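Local coordinates for pentatricopeptide repeat-containing protein 10, chloroplastic (Zea mays, PDB 4M59), which binds specific sites in two chloroplast intergenic RNA regions, at atpH and psaJ, and acts as a barrier to exonucleases that stabilises the mRNA, at residues 471-476 with 506-511; 489-494 with 520-525; 526-531 with 552-557; 533-538 with 545-550. The protein carries 4 engineered substitutions. All coordinates share one frame; numbering follows the deposited sequence.

Contact 1 (471-476 with 506-511)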
loop_
_atom_site.group_PDB
_atom_site.type_symbol
_atom_site.label_atom_id
_atom_site.label_comp_id
_atom_site.label_asym_id
_atom_site.label_seq_id
_atom_site.Cartn_x
_atom_site.Cartn_y
_atom_site.Cartn_z
ATOM N N GLY A 471 -22.061 -6.430 20.564
ATOM C CA GLY A 471 -23.466 -6.563 20.225
ATOM C C GLY A 471 -24.230 -5.365 20.726
ATOM O O GLY A 471 -25.448 -5.294 20.627
ATOM N N ASN A 472 -23.484 -4.420 21.271
ATOM C CA ASN A 472 -24.036 -3.224 21.857
ATOM C C ASN A 472 -24.494 -2.283 20.782
ATOM O O ASN A 472 -23.707 -1.529 20.241
ATOM C CB ASN A 472 -22.967 -2.554 22.700
ATOM C CG ASN A 472 -23.506 -1.440 23.535
ATOM O OD1 ASN A 472 -24.366 -0.686 23.109
ATOM N ND2 ASN A 472 -22.994 -1.323 24.736
ATOM N N VAL A 473 -25.780 -2.320 20.483
ATOM C CA VAL A 473 -26.329 -1.532 19.407
ATOM C C VAL A 473 -26.672 -0.138 19.863
ATOM O O VAL A 473 -26.760 0.771 19.061
ATOM C CB VAL A 473 -27.582 -2.177 18.895
ATOM C CG1 VAL A 473 -27.234 -3.363 18.061
ATOM C CG2 VAL A 473 -28.422 -2.599 20.049
ATOM N N ALA A 474 -26.858 0.040 21.153
ATOM C CA ALA A 474 -27.255 1.335 21.671
ATOM C C ALA A 474 -26.106 2.328 21.685
ATOM O O ALA A 474 -26.319 3.530 21.780
ATOM C CB ALA A 474 -27.838 1.191 23.049
ATOM N N GLY A 475 -24.886 1.822 21.605
ATOM C CA GLY A 475 -23.712 2.668 21.591
ATOM C C GLY A 475 -23.347 3.037 20.175
ATOM O O GLY A 475 -22.692 4.037 19.933
ATOM N N ILE A 476 -23.773 2.216 19.240
ATOM C CA ILE A 476 -23.608 2.541 17.849
ATOM C C ILE A 476 -24.464 3.730 17.543
ATOM O O ILE A 476 -23.972 4.781 17.177
ATOM C CB ILE A 476 -24.078 1.419 16.971
ATOM C CG1 ILE A 476 -23.150 0.224 17.123
ATOM C CG2 ILE A 476 -24.119 1.869 15.536
ATOM C CD1 ILE A 476 -23.575 -0.955 16.323
ATOM N N CYS A 506 -23.985 -6.538 13.608
ATOM C CA CYS A 506 -25.064 -6.509 14.572
ATOM C C CYS A 506 -26.403 -6.533 13.856
ATOM O O CYS A 506 -27.441 -6.344 14.470
ATOM C CB CYS A 506 -24.968 -5.267 15.450
ATOM S SG CYS A 506 -23.479 -5.145 16.420
ATOM N N ARG A 507 -26.369 -6.769 12.552
ATOM C CA ARG A 507 -27.580 -6.893 11.750
ATOM C C ARG A 507 -28.522 -5.717 11.904
ATOM O O ARG A 507 -29.718 -5.899 12.075
ATOM C CB ARG A 507 -28.322 -8.172 12.098
ATOM C CG ARG A 507 -27.449 -9.390 12.143
ATOM C CD ARG A 507 -27.475 -10.156 10.847
ATOM N NE ARG A 507 -26.145 -10.275 10.264
ATOM C CZ ARG A 507 -25.211 -11.115 10.692
ATOM N NH1 ARG A 507 -25.452 -11.918 11.714
ATOM N NH2 ARG A 507 -24.031 -11.147 10.099
ATOM N N ARG A 508 -27.987 -4.511 11.842
ATOM C CA ARG A 508 -28.822 -3.329 11.872
ATOM C C ARG A 508 -29.005 -2.782 10.488
ATOM O O ARG A 508 -28.291 -1.886 10.084
ATOM C CB ARG A 508 -28.193 -2.256 12.737
ATOM C CG ARG A 508 -28.591 -2.327 14.168
ATOM C CD ARG A 508 -29.247 -1.051 14.570
ATOM N NE ARG A 508 -28.285 0.017 14.761
ATOM C CZ ARG A 508 -28.575 1.294 14.597
ATOM N NH1 ARG A 508 -29.785 1.643 14.217
ATOM N NH2 ARG A 508 -27.658 2.217 14.795
ATOM N N LEU A 509 -29.972 -3.320 9.766
ATOM C CA LEU A 509 -30.243 -2.909 8.400
ATOM C C LEU A 509 -30.493 -1.420 8.268
ATOM O O LEU A 509 -29.972 -0.765 7.375
ATOM C CB LEU A 509 -31.459 -3.651 7.871
ATOM C CG LEU A 509 -32.130 -2.934 6.719
ATOM C CD1 LEU A 509 -32.183 -3.848 5.546
ATOM C CD2 LEU A 509 -33.502 -2.497 7.139
ATOM N N ASP A 510 -31.315 -0.904 9.160
ATOM C CA ASP A 510 -31.683 0.486 9.147
ATOM C C ASP A 510 -30.443 1.333 9.159
ATOM O O ASP A 510 -30.306 2.250 8.366
ATOM C CB ASP A 510 -32.474 0.767 10.402
ATOM C CG ASP A 510 -31.739 0.320 11.636
ATOM O OD1 ASP A 510 -30.654 -0.271 11.479
ATOM O OD2 ASP A 510 -32.238 0.543 12.754
ATOM N N GLY A 511 -29.527 1.006 10.056
ATOM C CA GLY A 511 -28.387 1.852 10.320
ATOM C C GLY A 511 -27.316 1.764 9.273
ATOM O O GLY A 511 -26.371 2.537 9.285
#
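Gly471 and Cys506 bring the two backbones together, their CA atoms 5.9 Å apart, and the chains then diverge until the CA atoms of Ile476 and Gly511 stand 8.9 Å apart. Each segment is a turn leading into a helix. Gly471 has the positive phi that suits glycine, and Asn472 N-caps the next helix, its OD1 accepting from Gly475 N. In the other segment Arg507, also at positive phi, is the C-prime residue of a Schellman motif ending helix 493-504. Cys506 carries the apolar part. Its SG, anti to the carbonyl carbon (chi1 -61°), lies 4.1 Å from Gly471 CA and close to Ile476 CD1, while its CB meets Val473 CG1 at 3.9 Å. Arg508, bent at chi2 and chi3, slides past Ile476 in the opposite direction. Ile476 CG2 sits at the edge of the guanidinium, in its plane and 3.6 Å from Arg508 NH2. That NH2 forms a salt bridge with Glu480, and Arg508 NH1 another with Asp510 OD2 (3.1 Å), met from above the carboxylate plane. An alanine at Arg508 would probably leave Glu480 and Asp510 without this positive mate and open a gap beside Ile476 CG2. Since Glu480 belongs to helix 473-483, the arginine ties that helix to the start of helix 509-519, and Ile476 also packs on Leu499 and Asn503 of the intervening helix 493-504.

Contact 2 (489-494 with 520-525)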
loop_
_atom_site.group_PDB
_atom_site.type_symbol
_atom_site.label_atom_id
_atom_site.label_comp_id
_atom_site.label_asym_id
_atom_site.label_seq_id
_atom_site.Cartn_x
_atom_site.Cartn_y
_atom_site.Cartn_z
ATOM N N VAL A 489 -17.827 14.481 15.592
ATOM C CA VAL A 489 -17.239 13.496 14.694
ATOM C C VAL A 489 -17.775 13.654 13.274
ATOM O O VAL A 489 -18.952 13.409 13.014
ATOM C CB VAL A 489 -17.495 12.059 15.186
ATOM C CG1 VAL A 489 -18.970 11.855 15.488
ATOM C CG2 VAL A 489 -17.009 11.047 14.158
ATOM N N PHE A 490 -16.901 14.065 12.360
ATOM C CA PHE A 490 -17.288 14.277 10.970
ATOM C C PHE A 490 -17.491 12.955 10.235
ATOM O O PHE A 490 -16.696 12.022 10.397
ATOM C CB PHE A 490 -16.240 15.124 10.245
ATOM C CG PHE A 490 -16.719 15.692 8.940
ATOM C CD1 PHE A 490 -16.607 14.959 7.771
ATOM C CD2 PHE A 490 -17.280 16.955 8.883
ATOM C CE1 PHE A 490 -17.046 15.476 6.568
ATOM C CE2 PHE A 490 -17.723 17.479 7.683
ATOM C CZ PHE A 490 -17.605 16.739 6.524
ATOM N N PRO A 491 -18.532 12.865 9.419
ATOM C CA PRO A 491 -18.775 11.635 8.658
ATOM C C PRO A 491 -17.657 11.365 7.648
ATOM O O PRO A 491 -17.849 11.600 6.453
ATOM C CB PRO A 491 -20.090 11.930 7.932
ATOM C CG PRO A 491 -20.787 12.909 8.814
ATOM C CD PRO A 491 -19.704 13.759 9.417
ATOM N N SER A 492 -16.509 10.880 8.115
ATOM C CA SER A 492 -15.398 10.599 7.214
ATOM C C SER A 492 -15.533 9.204 6.614
ATOM O O SER A 492 -16.011 8.281 7.274
ATOM C CB SER A 492 -14.066 10.724 7.954
ATOM O OG SER A 492 -14.222 10.441 9.333
ATOM N N TRP A 493 -15.117 9.052 5.362
ATOM C CA TRP A 493 -15.215 7.775 4.687
ATOM C C TRP A 493 -14.948 6.654 5.647
ATOM O O TRP A 493 -15.651 5.660 5.672
ATOM C CB TRP A 493 -14.182 7.703 3.580
ATOM C CG TRP A 493 -13.833 6.320 3.194
ATOM C CD1 TRP A 493 -12.872 5.538 3.738
ATOM C CD2 TRP A 493 -14.431 5.553 2.160
ATOM N NE1 TRP A 493 -12.838 4.326 3.118
ATOM C CE2 TRP A 493 -13.792 4.314 2.140
ATOM C CE3 TRP A 493 -15.448 5.797 1.247
ATOM C CZ2 TRP A 493 -14.132 3.323 1.249
ATOM C CZ3 TRP A 493 -15.782 4.815 0.368
ATOM C CH2 TRP A 493 -15.130 3.590 0.372
ATOM N N VAL A 494 -13.900 6.830 6.430
ATOM C CA VAL A 494 -13.531 5.886 7.457
ATOM C C VAL A 494 -14.671 5.627 8.422
ATOM O O VAL A 494 -15.089 4.489 8.602
ATOM C CB VAL A 494 -12.330 6.409 8.241
ATOM C CG1 VAL A 494 -12.175 5.656 9.545
ATOM C CG2 VAL A 494 -11.088 6.295 7.398
ATOM N N LYS A 520 -22.882 7.376 -0.318
ATOM C CA LYS A 520 -23.333 7.678 -1.656
ATOM C C LYS A 520 -24.027 9.018 -1.613
ATOM O O LYS A 520 -25.049 9.218 -2.256
ATOM C CB LYS A 520 -24.290 6.604 -2.148
ATOM N N ALA A 521 -23.469 9.931 -0.830
ATOM C CA ALA A 521 -24.001 11.272 -0.731
ATOM C C ALA A 521 -22.939 12.268 -0.303
ATOM O O ALA A 521 -22.908 13.381 -0.800
ATOM C CB ALA A 521 -25.160 11.299 0.217
ATOM N N ARG A 522 -22.075 11.871 0.625
ATOM C CA ARG A 522 -20.989 12.740 1.064
ATOM C C ARG A 522 -19.832 12.747 0.082
ATOM O O ARG A 522 -18.740 13.179 0.408
ATOM C CB ARG A 522 -20.485 12.357 2.452
ATOM C CG ARG A 522 -21.312 12.897 3.603
ATOM C CD ARG A 522 -21.780 14.308 3.331
ATOM N NE ARG A 522 -22.186 15.016 4.534
ATOM C CZ ARG A 522 -21.356 15.739 5.273
ATOM N NH1 ARG A 522 -21.785 16.372 6.353
ATOM N NH2 ARG A 522 -20.085 15.826 4.926
ATOM N N GLY A 523 -20.084 12.266 -1.123
ATOM C CA GLY A 523 -19.110 12.323 -2.187
ATOM C C GLY A 523 -18.223 11.108 -2.263
ATOM O O GLY A 523 -17.187 11.126 -2.913
ATOM N N TYR A 524 -18.634 10.037 -1.611
ATOM C CA TYR A 524 -17.783 8.876 -1.542
ATOM C C TYR A 524 -18.084 7.848 -2.608
ATOM O O TYR A 524 -19.134 7.853 -3.234
ATOM C CB TYR A 524 -17.835 8.267 -0.157
ATOM C CG TYR A 524 -17.386 9.223 0.905
ATOM C CD1 TYR A 524 -16.371 10.112 0.663
ATOM C CD2 TYR A 524 -17.992 9.248 2.143
ATOM C CE1 TYR A 524 -15.966 10.993 1.627
ATOM C CE2 TYR A 524 -17.594 10.124 3.106
ATOM C CZ TYR A 524 -16.583 10.999 2.848
ATOM O OH TYR A 524 -16.182 11.879 3.820
ATOM N N ASN A 525 -17.116 6.971 -2.803
ATOM C CA ASN A 525 -17.117 6.005 -3.870
ATOM C C ASN A 525 -16.891 4.667 -3.243
ATOM O O ASN A 525 -15.758 4.233 -3.116
ATOM C CB ASN A 525 -15.963 6.314 -4.787
ATOM C CG ASN A 525 -14.895 7.095 -4.092
ATOM O OD1 ASN A 525 -14.742 8.290 -4.326
ATOM N ND2 ASN A 525 -14.164 6.438 -3.200
#
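Tyr524 OH donates to Pro491 O over 3.1 Å, reaching the carbonyl in its plane and on a lone pair. Pro491 is the central residue of an inverse gamma turn just before helix 493-504, and the donor comes from the loop between helices 509-519 and 528-539. From the hydroxyl the tyrosine ring runs back alongside Trp493. Trp493 CB lies over its face as a CH-pi contact, 4.1 Å from the ring centroid and 7° off the normal, with Trp493 CA nearer the rim of the same face. Arg522 O lies over the opposite face. The indole, its CG anti to the backbone N (chi1 157°), presents its edge to Tyr524 CB, 3.7 Å from Trp493 CE3. Trp493 CZ3 approaches the backbone Asn525 O at 3.5 Å. A second group meets beyond the turn, where the Phe490 ring and the Arg522 guanidinium are inclined by 77°. Phe490 CZ lies near the guanidinium plane at its edge, and Pro491 CG lies over one of its faces. Phe490 also packs on Phe490 of the second subunit, which places this end of the contact at the dimer interface. Chemically, one directed hydrogen bond is set among aromatic, backbone and guanidinium contacts: it probably fixes where the hydroxyl lies, while the groups over both faces would hinder the Tyr524 ring from turning about its axis.

Contact 3 (526-531 with 552-557). With nucleotides of chain C.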
loop_
_atom_site.group_PDB
_atom_site.type_symbol
_atom_site.label_atom_id
_atom_site.label_comp_id
_atom_site.label_asym_id
_atom_site.label_seq_id
_atom_site.Cartn_x
_atom_site.Cartn_y
_atom_site.Cartn_z
ATOM N N PRO A 526 -17.982 4.013 -2.852
ATOM C CA PRO A 526 -18.064 2.806 -2.033
ATOM C C PRO A 526 -17.119 1.713 -2.480
ATOM O O PRO A 526 -16.804 1.622 -3.654
ATOM C CB PRO A 526 -19.515 2.368 -2.213
ATOM C CG PRO A 526 -20.042 3.170 -3.324
ATOM C CD PRO A 526 -19.302 4.426 -3.324
ATOM N N ASP A 527 -16.786 0.891 -1.592
ATOM C CA ASP A 527 -15.858 -0.165 -1.912
ATOM C C ASP A 527 -16.532 -1.506 -1.770
ATOM O O ASP A 527 -17.609 -1.598 -1.219
ATOM C CB ASP A 527 -14.633 -0.070 -1.016
ATOM C CG ASP A 527 -14.704 -0.979 0.167
ATOM O OD1 ASP A 527 -14.340 -2.157 0.015
ATOM O OD2 ASP A 527 -15.093 -0.520 1.254
ATOM N N LEU A 528 -15.885 -2.554 -2.260
ATOM C CA LEU A 528 -16.507 -3.863 -2.364
ATOM C C LEU A 528 -16.984 -4.408 -1.032
ATOM O O LEU A 528 -17.962 -5.145 -0.959
ATOM C CB LEU A 528 -15.540 -4.851 -2.991
ATOM C CG LEU A 528 -16.171 -6.159 -3.451
ATOM C CD1 LEU A 528 -17.114 -5.875 -4.574
ATOM C CD2 LEU A 528 -15.111 -7.108 -3.890
ATOM N N VAL A 529 -16.278 -4.045 0.019
ATOM C CA VAL A 529 -16.652 -4.423 1.363
ATOM C C VAL A 529 -18.033 -3.885 1.670
ATOM O O VAL A 529 -18.882 -4.584 2.201
ATOM C CB VAL A 529 -15.651 -3.854 2.356
ATOM C CG1 VAL A 529 -16.197 -3.882 3.756
ATOM C CG2 VAL A 529 -14.365 -4.624 2.276
ATOM N N ILE A 530 -18.251 -2.631 1.309
ATOM C CA ILE A 530 -19.511 -1.968 1.566
ATOM C C ILE A 530 -20.614 -2.532 0.711
ATOM O O ILE A 530 -21.675 -2.858 1.204
ATOM C CB ILE A 530 -19.391 -0.483 1.289
ATOM C CG1 ILE A 530 -18.538 0.170 2.359
ATOM C CG2 ILE A 530 -20.741 0.157 1.274
ATOM C CD1 ILE A 530 -18.306 1.609 2.142
ATOM N N PHE A 531 -20.367 -2.647 -0.577
ATOM C CA PHE A 531 -21.355 -3.168 -1.490
ATOM C C PHE A 531 -21.835 -4.528 -1.040
ATOM O O PHE A 531 -23.013 -4.725 -0.810
ATOM C CB PHE A 531 -20.754 -3.303 -2.880
ATOM C CG PHE A 531 -20.565 -2.001 -3.607
ATOM C CD1 PHE A 531 -21.639 -1.321 -4.130
ATOM C CD2 PHE A 531 -19.307 -1.486 -3.810
ATOM C CE1 PHE A 531 -21.464 -0.146 -4.811
ATOM C CE2 PHE A 531 -19.138 -0.312 -4.490
ATOM C CZ PHE A 531 -20.211 0.348 -4.995
ATOM N N ASP A 552 -25.894 -4.746 -9.414
ATOM C CA ASP A 552 -25.653 -4.068 -10.666
ATOM C C ASP A 552 -24.875 -2.813 -10.386
ATOM O O ASP A 552 -23.970 -2.456 -11.121
ATOM C CB ASP A 552 -26.973 -3.728 -11.339
ATOM C CG ASP A 552 -27.815 -4.952 -11.605
ATOM O OD1 ASP A 552 -27.290 -6.072 -11.486
ATOM O OD2 ASP A 552 -29.006 -4.791 -11.952
ATOM N N SER A 553 -25.217 -2.158 -9.296
ATOM C CA SER A 553 -24.539 -0.943 -8.931
ATOM C C SER A 553 -23.106 -1.215 -8.567
ATOM O O SER A 553 -22.308 -0.299 -8.486
ATOM C CB SER A 553 -25.239 -0.264 -7.774
ATOM O OG SER A 553 -26.195 0.661 -8.250
ATOM N N ILE A 554 -22.782 -2.474 -8.319
ATOM C CA ILE A 554 -21.399 -2.859 -8.151
ATOM C C ILE A 554 -20.815 -2.842 -9.537
ATOM O O ILE A 554 -19.722 -2.335 -9.761
ATOM C CB ILE A 554 -21.269 -4.283 -7.594
ATOM C CG1 ILE A 554 -21.634 -4.324 -6.117
ATOM C CG2 ILE A 554 -19.864 -4.821 -7.767
ATOM C CD1 ILE A 554 -21.578 -5.694 -5.532
ATOM N N LYS A 555 -21.554 -3.408 -10.484
ATOM C CA LYS A 555 -21.111 -3.462 -11.873
ATOM C C LYS A 555 -20.972 -2.060 -12.458
ATOM O O LYS A 555 -19.979 -1.753 -13.123
ATOM C CB LYS A 555 -22.085 -4.289 -12.712
ATOM C CG LYS A 555 -21.954 -5.791 -12.516
ATOM C CD LYS A 555 -22.806 -6.554 -13.515
ATOM C CE LYS A 555 -24.243 -6.678 -13.037
ATOM N NZ LYS A 555 -25.041 -7.593 -13.899
ATOM N N ARG A 556 -21.966 -1.216 -12.207
ATOM C CA ARG A 556 -21.952 0.153 -12.708
ATOM C C ARG A 556 -20.839 0.968 -12.056
ATOM O O ARG A 556 -20.495 2.051 -12.525
ATOM C CB ARG A 556 -23.307 0.822 -12.465
ATOM C CG ARG A 556 -24.496 0.028 -12.976
ATOM C CD ARG A 556 -25.253 0.795 -14.050
ATOM N NE ARG A 556 -25.864 -0.098 -15.031
ATOM C CZ ARG A 556 -26.999 0.164 -15.671
ATOM N NH1 ARG A 556 -27.656 1.290 -15.432
ATOM N NH2 ARG A 556 -27.484 -0.704 -16.548
ATOM N N SER A 557 -20.281 0.437 -10.975
ATOM C CA SER A 557 -19.207 1.110 -10.255
ATOM C C SER A 557 -17.857 0.848 -10.914
ATOM O O SER A 557 -17.049 1.760 -11.084
ATOM C CB SER A 557 -19.177 0.665 -8.794
ATOM O OG SER A 557 -18.153 1.335 -8.081
ATOM P P A C 11 -10.478 -4.965 5.981
ATOM O OP1 A C 11 -10.115 -5.920 4.904
ATOM O OP2 A C 11 -10.250 -3.509 5.784
ATOM O "O5'" A C 11 -12.020 -5.173 6.324
ATOM C "C5'" A C 11 -12.446 -5.347 7.665
ATOM C "C4'" A C 11 -13.737 -6.117 7.737
ATOM O "O4'" A C 11 -14.450 -5.995 6.488
ATOM C "C3'" A C 11 -13.584 -7.615 7.933
ATOM O "O3'" A C 11 -13.356 -7.963 9.286
ATOM C "C2'" A C 11 -14.877 -8.179 7.348
ATOM O "O2'" A C 11 -15.930 -8.129 8.300
ATOM C "C1'" A C 11 -15.185 -7.173 6.233
ATOM N N9 A C 11 -14.805 -7.669 4.899
ATOM C C8 A C 11 -13.542 -7.786 4.375
ATOM N N7 A C 11 -13.517 -8.251 3.148
ATOM C C5 A C 11 -14.860 -8.447 2.844
ATOM C C6 A C 11 -15.509 -8.925 1.692
ATOM N N6 A C 11 -14.869 -9.307 0.586
ATOM N N1 A C 11 -16.856 -8.997 1.714
ATOM C C2 A C 11 -17.502 -8.612 2.824
ATOM N N3 A C 11 -17.003 -8.147 3.968
ATOM C C4 A C 11 -15.661 -8.088 3.911
#
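Phe531 and Ile554 join the two antiparallel helices of a PPR helical hairpin, 528-539 and 544-555, at the end of the hairpin away from its connecting turn. The tight part is built by these two side chains, which slide past each other in opposite directions. Phe531 CB comes within 3.5 Å of Ile554 CG1, and ring atoms CG and CD1 of Phe531 touch that methylene too. The first torsion, with CG anti to the carbonyl carbon (chi1 -74°), sets CG against it, and Ile554 CA lies over one ring face, offset toward the rim. Both residues are buried, and no hydrogen bond crosses between the segments.

Around this pair the contact thins out. Leu528 CD1 comes no nearer than 4.3 Å to Ile554 CG2, and its side chain turns also to Leu559 and Asp562. The ring also meets polar atoms without bonding them: Phe531 CE1 is 3.8 Å from Ser553 O, and Phe531 CZ is the same distance from Ser557 OG, on a partly exposed residue. Lys555 of the second helix packs on Arg352 of the second subunit.

The first helix is N-capped by Asp527, whose OD1 accepts from Val529 N at 2.7 Å, from above the carboxylate plane, while OD2 forms a salt bridge with Arg497. The cap holds the backbone of a residue that faces the RNA, consistent with the way residues near the start of a PPR motif's first helix pack on bases: Val529 CG2 lies 3.8 Å from N7 of A11 of chain C, and Val529 CG1 faces O4' of its sugar.

Contact 4 (533-538 with 545-550)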
loop_
_atom_site.group_PDB
_atom_site.type_symbol
_atom_site.label_atom_id
_atom_site.label_comp_id
_atom_site.label_asym_id
_atom_site.label_seq_id
_atom_site.Cartn_x
_atom_site.Cartn_y
_atom_site.Cartn_z
ATOM N N SER A 533 -21.572 -6.289 1.763
ATOM C CA SER A 533 -22.260 -6.296 3.030
ATOM C C SER A 533 -23.696 -5.904 2.815
ATOM O O SER A 533 -24.601 -6.505 3.367
ATOM C CB SER A 533 -21.640 -5.283 3.952
ATOM O OG SER A 533 -22.442 -4.127 3.938
ATOM N N MET A 534 -23.910 -4.882 2.005
ATOM C CA MET A 534 -25.261 -4.460 1.711
ATOM C C MET A 534 -25.982 -5.551 0.969
ATOM O O MET A 534 -27.182 -5.701 1.087
ATOM C CB MET A 534 -25.264 -3.179 0.898
ATOM C CG MET A 534 -24.638 -2.027 1.609
ATOM S SD MET A 534 -25.448 -1.626 3.141
ATOM C CE MET A 534 -26.920 -0.865 2.514
ATOM N N LEU A 535 -25.242 -6.326 0.206
ATOM C CA LEU A 535 -25.869 -7.358 -0.582
ATOM C C LEU A 535 -26.285 -8.514 0.287
ATOM O O LEU A 535 -27.310 -9.127 0.053
ATOM C CB LEU A 535 -24.920 -7.850 -1.653
ATOM C CG LEU A 535 -25.538 -8.850 -2.608
ATOM C CD1 LEU A 535 -26.675 -8.189 -3.290
ATOM C CD2 LEU A 535 -24.517 -9.289 -3.605
ATOM N N SER A 536 -25.478 -8.807 1.296
ATOM C CA SER A 536 -25.748 -9.941 2.158
ATOM C C SER A 536 -26.822 -9.630 3.169
ATOM O O SER A 536 -27.576 -10.502 3.567
ATOM C CB SER A 536 -24.490 -10.377 2.886
ATOM O OG SER A 536 -24.765 -11.473 3.726
ATOM N N ILE A 537 -26.897 -8.381 3.592
ATOM C CA ILE A 537 -27.912 -8.007 4.550
ATOM C C ILE A 537 -29.286 -7.998 3.901
ATOM O O ILE A 537 -30.257 -8.415 4.510
ATOM C CB ILE A 537 -27.591 -6.669 5.239
ATOM C CG1 ILE A 537 -28.542 -6.441 6.401
ATOM C CG2 ILE A 537 -27.663 -5.521 4.282
ATOM C CD1 ILE A 537 -28.528 -7.545 7.400
ATOM N N TYR A 538 -29.362 -7.544 2.659
ATOM C CA TYR A 538 -30.629 -7.528 1.950
ATOM C C TYR A 538 -31.013 -8.949 1.631
ATOM O O TYR A 538 -32.185 -9.301 1.616
ATOM C CB TYR A 538 -30.519 -6.728 0.651
ATOM C CG TYR A 538 -30.398 -5.235 0.814
ATOM C CD1 TYR A 538 -30.857 -4.597 1.948
ATOM C CD2 TYR A 538 -29.823 -4.467 -0.171
ATOM C CE1 TYR A 538 -30.739 -3.237 2.086
ATOM C CE2 TYR A 538 -29.701 -3.108 -0.033
ATOM C CZ TYR A 538 -30.161 -2.501 1.096
ATOM O OH TYR A 538 -30.040 -1.146 1.218
ATOM N N SER A 545 -35.415 -6.839 -4.381
ATOM C CA SER A 545 -35.380 -5.601 -5.135
ATOM C C SER A 545 -34.104 -4.817 -4.935
ATOM O O SER A 545 -33.403 -4.511 -5.888
ATOM C CB SER A 545 -36.548 -4.715 -4.749
ATOM O OG SER A 545 -36.205 -3.362 -4.956
ATOM N N LYS A 546 -33.807 -4.493 -3.689
ATOM C CA LYS A 546 -32.651 -3.682 -3.389
ATOM C C LYS A 546 -31.381 -4.437 -3.684
ATOM O O LYS A 546 -30.446 -3.891 -4.251
ATOM C CB LYS A 546 -32.656 -3.254 -1.930
ATOM C CG LYS A 546 -34.019 -2.928 -1.397
ATOM C CD LYS A 546 -33.925 -2.305 -0.039
ATOM C CE LYS A 546 -33.226 -0.993 -0.135
ATOM N NZ LYS A 546 -33.831 -0.185 -1.213
ATOM N N ALA A 547 -31.353 -5.699 -3.304
ATOM C CA ALA A 547 -30.144 -6.482 -3.417
ATOM C C ALA A 547 -29.629 -6.509 -4.837
ATOM O O ALA A 547 -28.453 -6.272 -5.073
ATOM C CB ALA A 547 -30.382 -7.866 -2.922
ATOM N N THR A 548 -30.512 -6.785 -5.783
ATOM C CA THR A 548 -30.126 -6.849 -7.180
ATOM C C THR A 548 -29.675 -5.485 -7.649
ATOM O O THR A 548 -28.822 -5.367 -8.515
ATOM C CB THR A 548 -31.283 -7.278 -8.048
ATOM O OG1 THR A 548 -32.323 -6.305 -7.964
ATOM C CG2 THR A 548 -31.813 -8.591 -7.566
ATOM N N GLU A 549 -30.245 -4.449 -7.063
ATOM C CA GLU A 549 -29.883 -3.106 -7.441
ATOM C C GLU A 549 -28.482 -2.817 -6.974
ATOM O O GLU A 549 -27.754 -2.081 -7.615
ATOM C CB GLU A 549 -30.855 -2.095 -6.844
ATOM C CG GLU A 549 -31.395 -1.098 -7.848
ATOM C CD GLU A 549 -32.345 -0.110 -7.212
ATOM O OE1 GLU A 549 -32.531 -0.173 -5.983
ATOM O OE2 GLU A 549 -32.905 0.733 -7.938
ATOM N N VAL A 550 -28.112 -3.432 -5.867
ATOM C CA VAL A 550 -26.775 -3.269 -5.340
ATOM C C VAL A 550 -25.762 -3.980 -6.212
ATOM O O VAL A 550 -24.725 -3.451 -6.520
ATOM C CB VAL A 550 -26.683 -3.797 -3.919
ATOM C CG1 VAL A 550 -25.288 -3.737 -3.414
ATOM C CG2 VAL A 550 -27.543 -2.997 -3.039
#
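The half of a PPR helical hairpin next to its connecting turn is closed here by Leu535 and Tyr538 of one helix against Lys546, Ala547 and Val550 of its partner. The two short helical segments run nearly antiparallel, at 159°, with axes 8.6 Å apart. They come closest at Leu535 and Ala547, whose CA atoms are 5.2 Å apart, an approach that the small alanine allows. Leu535 CG is anti to the backbone N (chi1 -175°), and CD1 ends 3.7 Å from Ala547 CB and also near Ala547 O. Tyr538 fills the other half. Its CB touches Ala547 CB at 3.8 Å. Lys546 CB lies over one face of the ring, a CH-pi contact 3.8 Å from the centroid, while Lys546 CE, farther along, comes 3.5 Å from Tyr538 OH. Val550 CG2 approaches the ring edge instead, in its plane and 3.7 Å from Tyr538 CE2. The hydroxyl of the buried Tyr538 is hydrogen-bonded to Glu513 OE2. An alanine at Tyr538 would keep the CB contact but would probably leave Glu513 without this partner, Lys546 CB without the ring face it packs on, and a gap beside Val550. Ser536 packs on an RNA sugar. Met512 and Phe516 of the preceding helix 509-519 pack on Met534, and helix 563-575, which follows, touches Leu535 through Thr565 and Ala547 through Met572, so the hairpin is joined to its neighbours before and after it in sequence.

The four contacts follow the chain through successive helices of the superhelical repeat array. Contacts 1 and 2 alternate along the sequence, their centres 19 Å apart without touching, and flank helices 493-504 and 509-519. Contacts 3 and 4 come later and share helices 528-539 and 544-555, contact 4 lying nearer the connecting turn; their centres are 10 Å apart, and Phe531 O packs on Val550 CG1. Contact 2 hands over to contact 3 where Trp493 CH2 packs on Pro526, Asp527 and Ile530, and contact 1 meets contact 4 through Leu509 against Ile537 and Tyr538. Contacts 2 and 3 reach the second subunit, and contacts 1, 3 and 4 lie close to RNA, so this part of the array lies at both the dimer interface and the RNA.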